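Local coordinates for protein glycoside hydrolase YxiA (Bacillus licheniformis, PDB 3LV4) that probably hydrolyses glycosidic bonds in L-arabinan, as a calcium-binding family 43 enzyme resembling arabinan endo-1,5-alpha-L-arabinosidases, at residues E63-E66 with T67-A71; H249-I252 with D253-G256; H338-A341 with G342-L345. All coordinates share one frame; numbering follows the deposited sequence.

Interaction 1. Residues E63-E66 with T67-A71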
ATOM      1  N   GLU A  63      21.544  13.637  14.775  1.00 11.82           N
ATOM      2  CA  GLU A  63      21.192  12.301  15.235  1.00 11.64           C
ATOM      3  C   GLU A  63      21.462  11.256  14.159  1.00 11.63           C
ATOM      4  O   GLU A  63      21.988  10.184  14.447  1.00 11.40           O
ATOM      5  CB  GLU A  63      19.722  12.243  15.663  1.00 11.89           C
ATOM      6  CG  GLU A  63      19.336  10.968  16.410  1.00 11.99           C
ATOM      7  CD  GLU A  63      20.027  10.842  17.776  1.00 15.89           C
ATOM      8  OE1 GLU A  63      20.480  11.868  18.325  1.00 15.99           O
ATOM      9  OE2 GLU A  63      20.119   9.713  18.299  1.00 14.41           O
ATOM     10  N   LEU A  64      21.126  11.588  12.916  1.00 10.68           N
ATOM     11  CA  LEU A  64      21.245  10.630  11.828  1.00  9.48           C
ATOM     12  C   LEU A  64      22.317  11.054  10.833  1.00 12.65           C
ATOM     13  O   LEU A  64      22.241  10.707   9.651  1.00 13.00           O
ATOM     14  CB  LEU A  64      19.895  10.470  11.107  1.00 10.54           C
ATOM     15  CG  LEU A  64      18.690  10.138  11.997  1.00 10.55           C
ATOM     16  CD1 LEU A  64      17.447   9.833  11.140  1.00 12.37           C
ATOM     17  CD2 LEU A  64      19.012   8.972  12.928  1.00 10.68           C
ATOM     18  N   LYS A  65      23.313  11.803  11.307  1.00 12.93           N
ATOM     19  CA  LYS A  65      24.308  12.365  10.398  1.00 12.96           C
ATOM     20  C   LYS A  65      24.958  11.318   9.495  1.00 13.67           C
ATOM     21  O   LYS A  65      25.222  11.602   8.328  1.00 14.05           O
ATOM     22  CB  LYS A  65      25.384  13.160  11.148  1.00 17.44           C
ATOM     23  CG  LYS A  65      26.255  12.323  12.058  1.00 23.63           C
ATOM     24  CD  LYS A  65      27.172  13.209  12.906  1.00 27.72           C
ATOM     25  CE  LYS A  65      27.921  12.398  13.954  1.00 32.87           C
ATOM     26  NZ  LYS A  65      28.725  13.269  14.856  1.00 35.26           N
ATOM     27  N   GLU A  66      25.212  10.116  10.018  1.00 12.84           N
ATOM     28  CA  GLU A  66      25.904   9.105   9.220  1.00 14.35           C
ATOM     29  C   GLU A  66      25.068   8.709   8.019  1.00 12.85           C
ATOM     30  O   GLU A  66      25.597   8.400   6.949  1.00 12.97           O
ATOM     31  CB  GLU A  66      26.253   7.857  10.043  1.00 15.07           C
ATOM     32  CG  GLU A  66      27.406   8.030  11.010  1.00 26.63           C
ATOM     33  CD  GLU A  66      26.961   8.533  12.378  1.00 35.39           C
ATOM     34  OE1 GLU A  66      25.733   8.646  12.617  1.00 37.71           O
ATOM     35  OE2 GLU A  66      27.848   8.811  13.216  1.00 39.19           O
ATOM     36  N   THR A  67      23.753   8.733   8.196  1.00 11.43           N
ATOM     37  CA  THR A  67      22.831   8.337   7.140  1.00 10.87           C
ATOM     38  C   THR A  67      22.741   9.432   6.075  1.00 10.94           C
ATOM     39  O   THR A  67      22.814   9.158   4.875  1.00 10.46           O
ATOM     40  CB  THR A  67      21.439   8.008   7.730  1.00  9.36           C
ATOM     41  OG1 THR A  67      21.527   6.768   8.434  1.00 11.78           O
ATOM     42  CG2 THR A  67      20.376   7.881   6.630  1.00  8.63           C
ATOM     43  N   PHE A  68      22.608  10.680   6.509  1.00 11.33           N
ATOM     44  CA  PHE A  68      22.617  11.773   5.544  1.00 10.75           C
ATOM     45  C   PHE A  68      23.939  11.826   4.780  1.00 11.07           C
ATOM     46  O   PHE A  68      23.956  12.104   3.580  1.00 13.22           O
ATOM     47  CB  PHE A  68      22.297  13.116   6.200  1.00 11.81           C
ATOM     48  CG  PHE A  68      20.929  13.175   6.808  1.00 11.66           C
ATOM     49  CD1 PHE A  68      19.795  13.013   6.016  1.00 11.52           C
ATOM     50  CD2 PHE A  68      20.771  13.399   8.168  1.00 12.56           C
ATOM     51  CE1 PHE A  68      18.527  13.055   6.579  1.00 12.00           C
ATOM     52  CE2 PHE A  68      19.509  13.453   8.739  1.00 12.47           C
ATOM     53  CZ  PHE A  68      18.384  13.275   7.947  1.00 12.83           C
ATOM     54  N   GLU A  69      25.044  11.541   5.462  1.00 12.91           N
ATOM     55  CA  GLU A  69      26.354  11.578   4.813  1.00 14.06           C
ATOM     56  C   GLU A  69      26.518  10.476   3.777  1.00 12.60           C
ATOM     57  O   GLU A  69      27.084  10.711   2.705  1.00 13.47           O
ATOM     58  CB  GLU A  69      27.483  11.474   5.837  1.00 16.30           C
ATOM     59  CG  GLU A  69      27.597  12.675   6.765  1.00 28.87           C
ATOM     60  CD  GLU A  69      28.641  12.463   7.856  1.00 38.20           C
ATOM     61  OE1 GLU A  69      29.334  11.419   7.822  1.00 42.16           O
ATOM     62  OE2 GLU A  69      28.760  13.336   8.743  1.00 41.83           O
ATOM     63  N   TRP A  70      26.047   9.273   4.102  1.00 10.28           N
ATOM     64  CA  TRP A  70      26.137   8.154   3.174  1.00  9.57           C
ATOM     65  C   TRP A  70      25.238   8.368   1.968  1.00  9.57           C
ATOM     66  O   TRP A  70      25.654   8.173   0.818  1.00 10.39           O
ATOM     67  CB  TRP A  70      25.763   6.824   3.843  1.00 11.22           C
ATOM     68  CG  TRP A  70      25.783   5.697   2.851  1.00 10.75           C
ATOM     69  CD1 TRP A  70      24.715   5.190   2.151  1.00  8.56           C
ATOM     70  CD2 TRP A  70      26.934   4.963   2.409  1.00  9.85           C
ATOM     71  NE1 TRP A  70      25.135   4.179   1.321  1.00  9.74           N
ATOM     72  CE2 TRP A  70      26.488   4.020   1.456  1.00  9.40           C
ATOM     73  CE3 TRP A  70      28.294   5.000   2.735  1.00 13.68           C
ATOM     74  CZ2 TRP A  70      27.357   3.122   0.828  1.00 11.91           C
ATOM     75  CZ3 TRP A  70      29.160   4.102   2.105  1.00 13.93           C
ATOM     76  CH2 TRP A  70      28.684   3.180   1.165  1.00 13.21           C
ATOM     77  N   ALA A  71      23.997   8.761   2.237  1.00  9.74           N
ATOM     78  CA  ALA A  71      23.001   8.917   1.177  1.00  9.72           C
ATOM     79  C   ALA A  71      23.191  10.208   0.380  1.00 10.16           C
ATOM     80  O   ALA A  71      22.648  10.352  -0.710  1.00 10.86           O
ATOM     81  CB  ALA A  71      21.590   8.858   1.758  1.00  8.97           C
TER

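Interaction 2. Residues H249-I252 with D253-G256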
ATOM      1  N   HIS A 249       0.616 -17.063 -10.562  1.00  9.25           N
ATOM      2  CA  HIS A 249       1.974 -16.706 -10.971  1.00  8.81           C
ATOM      3  C   HIS A 249       2.828 -16.452  -9.736  1.00  8.97           C
ATOM      4  O   HIS A 249       2.362 -15.872  -8.755  1.00  8.42           O
ATOM      5  CB  HIS A 249       1.989 -15.496 -11.914  1.00  7.20           C
ATOM      6  CG  HIS A 249       1.201 -15.713 -13.166  1.00  8.66           C
ATOM      7  ND1 HIS A 249       1.334 -16.851 -13.937  1.00 11.78           N
ATOM      8  CD2 HIS A 249       0.253 -14.959 -13.773  1.00  8.14           C
ATOM      9  CE1 HIS A 249       0.512 -16.782 -14.966  1.00 10.80           C
ATOM     10  NE2 HIS A 249      -0.158 -15.643 -14.891  1.00 12.22           N
ATOM     11  N   ALA A 250       4.075 -16.902  -9.791  1.00  8.31           N
ATOM     12  CA  ALA A 250       5.002 -16.751  -8.673  1.00  7.85           C
ATOM     13  C   ALA A 250       5.660 -15.372  -8.711  1.00  9.12           C
ATOM     14  O   ALA A 250       6.339 -15.033  -9.679  1.00 11.16           O
ATOM     15  CB  ALA A 250       6.055 -17.834  -8.728  1.00 10.18           C
HETATM   16  N   MSE A 251       5.452 -14.575  -7.668  1.00  7.80           N
HETATM   17  CA  MSE A 251       6.024 -13.238  -7.622  1.00 10.86           C
HETATM   18  C   MSE A 251       7.555 -13.251  -7.696  1.00  8.62           C
HETATM   19  O   MSE A 251       8.162 -12.305  -8.207  1.00  9.32           O
HETATM   20  CB  MSE A 251       5.544 -12.477  -6.377  1.00  9.12           C
HETATM   21  CG  MSE A 251       4.024 -12.261  -6.342  1.00 11.21           C
HETATM   22 SE   MSE A 251       3.323 -11.253  -7.902  1.00 19.48          SE
HETATM   23  CE  MSE A 251       2.984 -12.751  -9.136  1.00 11.84           C
ATOM     24  N   ILE A 252       8.180 -14.315  -7.199  1.00  9.17           N
ATOM     25  CA  ILE A 252       9.638 -14.370  -7.184  1.00  9.48           C
ATOM     26  C   ILE A 252      10.235 -14.264  -8.591  1.00  9.12           C
ATOM     27  O   ILE A 252      11.387 -13.835  -8.760  1.00 12.58           O
ATOM     28  CB  ILE A 252      10.153 -15.653  -6.467  1.00 11.45           C
ATOM     29  CG1 ILE A 252      11.672 -15.606  -6.299  1.00 16.21           C
ATOM     30  CG2 ILE A 252       9.730 -16.912  -7.227  1.00 13.24           C
ATOM     31  CD1 ILE A 252      12.135 -14.423  -5.517  1.00 17.79           C
ATOM     32  N   ASP A 253       9.450 -14.653  -9.595  1.00  9.66           N
ATOM     33  CA  ASP A 253       9.918 -14.667 -10.988  1.00  9.49           C
ATOM     34  C   ASP A 253       9.616 -13.394 -11.776  1.00 11.41           C
ATOM     35  O   ASP A 253      10.005 -13.274 -12.940  1.00 14.14           O
ATOM     36  CB  ASP A 253       9.329 -15.859 -11.729  1.00 12.72           C
ATOM     37  CG  ASP A 253       9.768 -17.179 -11.144  1.00 19.97           C
ATOM     38  OD1 ASP A 253      10.966 -17.323 -10.818  1.00 21.31           O
ATOM     39  OD2 ASP A 253       8.910 -18.068 -10.998  1.00 23.71           O
ATOM     40  N   VAL A 254       8.933 -12.451 -11.136  1.00 11.29           N
ATOM     41  CA  VAL A 254       8.523 -11.204 -11.783  1.00 10.51           C
ATOM     42  C   VAL A 254       9.638 -10.164 -11.719  1.00  9.27           C
ATOM     43  O   VAL A 254      10.080  -9.792 -10.636  1.00  9.34           O
ATOM     44  CB  VAL A 254       7.286 -10.621 -11.083  1.00 10.86           C
ATOM     45  CG1 VAL A 254       6.854  -9.294 -11.727  1.00 10.51           C
ATOM     46  CG2 VAL A 254       6.141 -11.635 -11.091  1.00 12.32           C
ATOM     47  N   ARG A 255      10.089  -9.702 -12.882  1.00  8.94           N
ATOM     48  CA  ARG A 255      11.121  -8.679 -12.961  1.00 10.41           C
ATOM     49  C   ARG A 255      11.253  -8.175 -14.390  1.00 10.19           C
ATOM     50  O   ARG A 255      10.824  -8.840 -15.336  1.00 10.09           O
ATOM     51  CB  ARG A 255      12.468  -9.236 -12.501  1.00 12.54           C
ATOM     52  CG  ARG A 255      12.989 -10.389 -13.361  1.00 12.00           C
ATOM     53  CD  ARG A 255      14.381 -10.781 -12.923  1.00 15.84           C
ATOM     54  NE  ARG A 255      14.928 -11.892 -13.697  1.00 17.90           N
ATOM     55  CZ  ARG A 255      14.740 -13.172 -13.396  1.00 24.11           C
ATOM     56  NH1 ARG A 255      13.998 -13.510 -12.344  1.00 25.31           N
ATOM     57  NH2 ARG A 255      15.285 -14.116 -14.151  1.00 24.92           N
ATOM     58  N   GLY A 256      11.856  -7.002 -14.542  1.00 10.23           N
ATOM     59  CA  GLY A 256      12.186  -6.477 -15.852  1.00 11.90           C
ATOM     60  C   GLY A 256      13.214  -7.336 -16.559  1.00 11.11           C
ATOM     61  O   GLY A 256      13.922  -8.118 -15.932  1.00 13.23           O
TER
HETATM   62  O   HOH W   1      12.744 -12.083 -10.185  1.00 17.19           O

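Interaction 3. Residues H338-A341 with G342-L345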
ATOM      1  N   HIS A 338     -15.003   4.293  -2.120  1.00  9.78           N
ATOM      2  CA  HIS A 338     -14.917   5.598  -1.457  1.00 10.83           C
ATOM      3  C   HIS A 338     -14.160   5.559  -0.135  1.00 11.15           C
ATOM      4  O   HIS A 338     -14.106   4.520   0.523  1.00 11.28           O
ATOM      5  CB  HIS A 338     -16.310   6.181  -1.234  1.00 10.59           C
ATOM      6  CG  HIS A 338     -17.077   6.370  -2.498  1.00 13.88           C
ATOM      7  ND1 HIS A 338     -16.693   7.275  -3.466  1.00 16.27           N
ATOM      8  CD2 HIS A 338     -18.179   5.751  -2.977  1.00 12.88           C
ATOM      9  CE1 HIS A 338     -17.539   7.216  -4.478  1.00 14.26           C
ATOM     10  NE2 HIS A 338     -18.449   6.299  -4.207  1.00 12.24           N
ATOM     11  N   ARG A 339     -13.598   6.703   0.258  1.00  9.21           N
ATOM     12  CA  ARG A 339     -12.823   6.782   1.489  1.00  8.56           C
ATOM     13  C   ARG A 339     -13.686   6.434   2.707  1.00 10.28           C
ATOM     14  O   ARG A 339     -14.912   6.595   2.688  1.00 10.55           O
ATOM     15  CB  ARG A 339     -12.194   8.179   1.653  1.00  8.22           C
ATOM     16  CG  ARG A 339     -13.205   9.274   1.957  1.00 10.01           C
ATOM     17  CD  ARG A 339     -12.627  10.667   1.762  1.00 12.63           C
ATOM     18  NE  ARG A 339     -11.443  10.924   2.577  1.00 13.44           N
ATOM     19  CZ  ARG A 339     -10.910  12.135   2.733  1.00 12.36           C
ATOM     20  NH1 ARG A 339     -11.461  13.182   2.129  1.00 13.21           N
ATOM     21  NH2 ARG A 339      -9.833  12.304   3.489  1.00 13.57           N
ATOM     22  N   TYR A 340     -13.033   5.961   3.762  1.00  9.17           N
ATOM     23  CA  TYR A 340     -13.717   5.501   4.966  1.00  8.94           C
ATOM     24  C   TYR A 340     -14.452   6.618   5.697  1.00 11.52           C
ATOM     25  O   TYR A 340     -13.867   7.655   6.003  1.00 12.71           O
ATOM     26  CB  TYR A 340     -12.714   4.844   5.916  1.00  9.49           C
ATOM     27  CG  TYR A 340     -13.343   4.312   7.181  1.00 10.54           C
ATOM     28  CD1 TYR A 340     -14.299   3.307   7.131  1.00 12.01           C
ATOM     29  CD2 TYR A 340     -12.977   4.808   8.425  1.00 10.52           C
ATOM     30  CE1 TYR A 340     -14.881   2.814   8.282  1.00 13.23           C
ATOM     31  CE2 TYR A 340     -13.551   4.321   9.582  1.00 13.31           C
ATOM     32  CZ  TYR A 340     -14.499   3.318   9.504  1.00 14.47           C
ATOM     33  OH  TYR A 340     -15.084   2.827  10.648  1.00 16.86           O
ATOM     34  N   ALA A 341     -15.729   6.383   5.996  1.00 12.11           N
ATOM     35  CA  ALA A 341     -16.553   7.361   6.696  1.00 14.27           C
ATOM     36  C   ALA A 341     -17.324   6.724   7.850  1.00 14.81           C
ATOM     37  O   ALA A 341     -18.358   7.243   8.280  1.00 16.39           O
ATOM     38  CB  ALA A 341     -17.508   8.033   5.729  1.00 15.00           C
ATOM     39  N   GLY A 342     -16.823   5.599   8.349  1.00 14.62           N
ATOM     40  CA  GLY A 342     -17.455   4.930   9.474  1.00 14.62           C
ATOM     41  C   GLY A 342     -18.424   3.829   9.077  1.00 16.26           C
ATOM     42  O   GLY A 342     -19.068   3.221   9.935  1.00 18.59           O
ATOM     43  N   GLU A 343     -18.535   3.572   7.780  1.00 14.80           N
ATOM     44  CA  GLU A 343     -19.506   2.600   7.277  1.00 15.26           C
ATOM     45  C   GLU A 343     -19.096   1.175   7.628  1.00 15.36           C
ATOM     46  O   GLU A 343     -17.922   0.888   7.857  1.00 16.32           O
ATOM     47  CB  GLU A 343     -19.678   2.736   5.754  1.00 15.73           C
ATOM     48  CG  GLU A 343     -18.560   2.098   4.921  1.00 14.18           C
ATOM     49  CD  GLU A 343     -17.300   2.943   4.837  1.00 13.73           C
ATOM     50  OE1 GLU A 343     -17.318   4.113   5.281  1.00 14.03           O
ATOM     51  OE2 GLU A 343     -16.282   2.429   4.323  1.00 13.44           O
ATOM     52  N   LYS A 344     -20.071   0.278   7.675  1.00 16.47           N
ATOM     53  CA  LYS A 344     -19.770  -1.122   7.933  1.00 20.58           C
ATOM     54  C   LYS A 344     -20.569  -2.015   7.003  1.00 20.01           C
ATOM     55  O   LYS A 344     -21.575  -1.590   6.435  1.00 19.58           O
ATOM     56  CB  LYS A 344     -20.060  -1.483   9.391  1.00 26.25           C
ATOM     57  CG  LYS A 344     -21.515  -1.384   9.772  1.00 32.00           C
ATOM     58  CD  LYS A 344     -21.690  -1.663  11.256  1.00 38.82           C
ATOM     59  CE  LYS A 344     -23.153  -1.633  11.657  1.00 44.42           C
ATOM     60  NZ  LYS A 344     -23.341  -1.932  13.111  1.00 47.41           N
ATOM     61  N   LEU A 345     -20.099  -3.248   6.843  1.00 19.36           N
ATOM     62  CA  LEU A 345     -20.788  -4.230   6.020  1.00 18.04           C
ATOM     63  C   LEU A 345     -22.161  -4.520   6.597  1.00 19.38           C
ATOM     64  O   LEU A 345     -22.334  -4.569   7.816  1.00 19.82           O
ATOM     65  CB  LEU A 345     -19.972  -5.518   5.920  1.00 18.90           C
ATOM     66  CG  LEU A 345     -18.785  -5.444   4.957  1.00 19.77           C
ATOM     67  CD1 LEU A 345     -17.875  -6.643   5.138  1.00 22.69           C
ATOM     68  CD2 LEU A 345     -19.285  -5.351   3.524  1.00 18.70           C
TER
HETATM   69  O   HOH W   2     -13.930   2.981   2.952  1.00  9.95           O
HETATM   70  O   HOH W   3     -17.762   5.776   2.946  1.00 15.05           O

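Interaction 1. Residues E63-E66 with T67-A71
Leu64 and Phe68 meet through both backbone and side chain. Phe68 N donates to Leu64 O at 3.2 Å in a nearly straight bond (165° at the hydrogen), and Phe68 CE2 rests against Leu64 CB at 3.8 Å. With CG of Phe68 anti to its own carbonyl carbon (chi1 -62°), the ring swings back toward the start of the helix, bringing CD2 within 3.4 Å of Leu64 O. Leu64 O takes a second N-H, from Thr67 N at 2.9 Å; this bond is more bent (132°), its donor standing above the carbonyl plane. Two donors thus grip one carbonyl. Regular i to i+4 bonding follows, Glu69 N to Lys65 O at 2.9 Å and Trp70 N to Glu66 O at 3.0 Å. Leu64 is the N-cap of helix 65-71 and also the residue where the preceding helix 60-63 loses helical geometry, a cap made by a residue with no polar side-chain atom. On the outer side, Lys65 NZ and Glu69 OE2 stand 6.1 Å apart, too far for a salt bridge. The inward side chains lean on the antiparallel sheet formed by strands 80-83, 89-96, 103-110 and 118-126: Leu64 touches Tyr93, and Thr67 touches Ala95, Ala104 and Ile122. Trp70 NE1 donates a hydrogen bond to Ser126 O, its indole forming cation-pi contacts with Arg102 and Lys125, while Glu63 pairs with Lys118.

Interaction 2. Residues H249-I252 with D253-G256
Met251, present as selenomethionine, lies alongside Val254, both side chains pointing the same way, and its CE meets Val254 CG2 at 3.9 Å. The Met251 chain is bent at its second and third torsions (chi2 -59°), which folds the methyl end back to that contact. This is the buried half: both side chains also touch Ile193, and two consecutive backbone bonds draw the turn tight. Asp253 N reaches Ala250 O at 3.1 Å, and Val254 N reaches Met251 O at 3.0 Å with 163° at the hydrogen. In each the donor stands above the carbonyl plane. The other half is looser and faces solvent. Asp253 sends OD2 past Ala250 CB at 3.7 Å, a mere touch, while OD1 brushes Ile252 CG2 at 3.8 Å. Arg255 NH1 makes no direct hydrogen bond to Ile252 O; one water joins them, donating to Ile252 O at 2.6 Å and accepting from NH1 at 2.9 Å, in the guanidinium plane at its edge. Two successive i to i+3 bonds define a short 3-10 turn, here in the long connection between strand 230-236 and helix 264-267, laid against strand 190-193 at the margin of the preceding sheet of what is, as in family 43 enzymes, a five-bladed beta-propeller.

Interaction 3. Residues H338-A341 with G342-L345
Gly342 sits over one face of the Tyr340 ring: its N stands 3.3 Å above the plane, over the centre, and its CA comes 3.4 Å from Tyr340 CZ. The backbone here has positive phi, and a CB at this position would run into Ala341 O, which accounts for the glycine. Glu343 follows and turns back on the chain. Its CG lies between its backbone N and carbonyl carbon (chi1 78°), and the further bend at chi2 curls the carboxylate toward the preceding residues. There Glu343 OE1 accepts the N-H of Ala341 through its syn lone pair, 2.9 Å from Ala341 N and nearly straight at 165°. Glu343 OE2 instead lies at the edge of the tyrosine ring, 3.5 Å from Tyr340 CD1, with the ring and carboxylate planes 60° apart. One water extends the grip by donating to OE2 of Glu343 at 2.8 Å and to His338 O at 2.9 Å; another donates to Arg339 O and, weakly, to Glu343 OE1. Glu343 N, by contrast, is buried without a partner. The Tyr340 hydroxyl is hydrogen-bonded to Lys302 NZ, which also hydrogen-bonds to Glu343 O. With an alanine in place of Tyr340, Gly342 would probably lose the ring beneath it and Lys302 the hydroxyl as a partner. Leu345 then carries the chain onward, touching Leu326 and Val412. The turn, between strand 333-335 and helix 350-353, lies at the surface against strand 319-327, met by Tyr340 and Glu343 at Gln324, and strand 407-418, met by Ala341 at Trp417 and Glu343 at Leu414.

How the interactions relate
The three local contacts are strung along the chain in series and stay apart in space. Interactions 1 and 2, both in the family 43 range, have centres about 33 Å apart, with nearest atoms about 23 Å apart. Interaction 3 falls in the C-terminal lipocalin-like range, its centre about 41 Å from that of interaction 1 and about 34 Å from that of interaction 2, on the opposite side of the chain's centre from each. None lies at the predicted catalytic residues Asp15, Asp148 and Glu201. Their ligand neighbours differ: Met251 of interaction 2 has a calcium ion about 10 Å from its side chain, whereas the side chains of Trp70 and Tyr340 each lie about 4 Å from a bound acetate, probably from the crystallisation liquor.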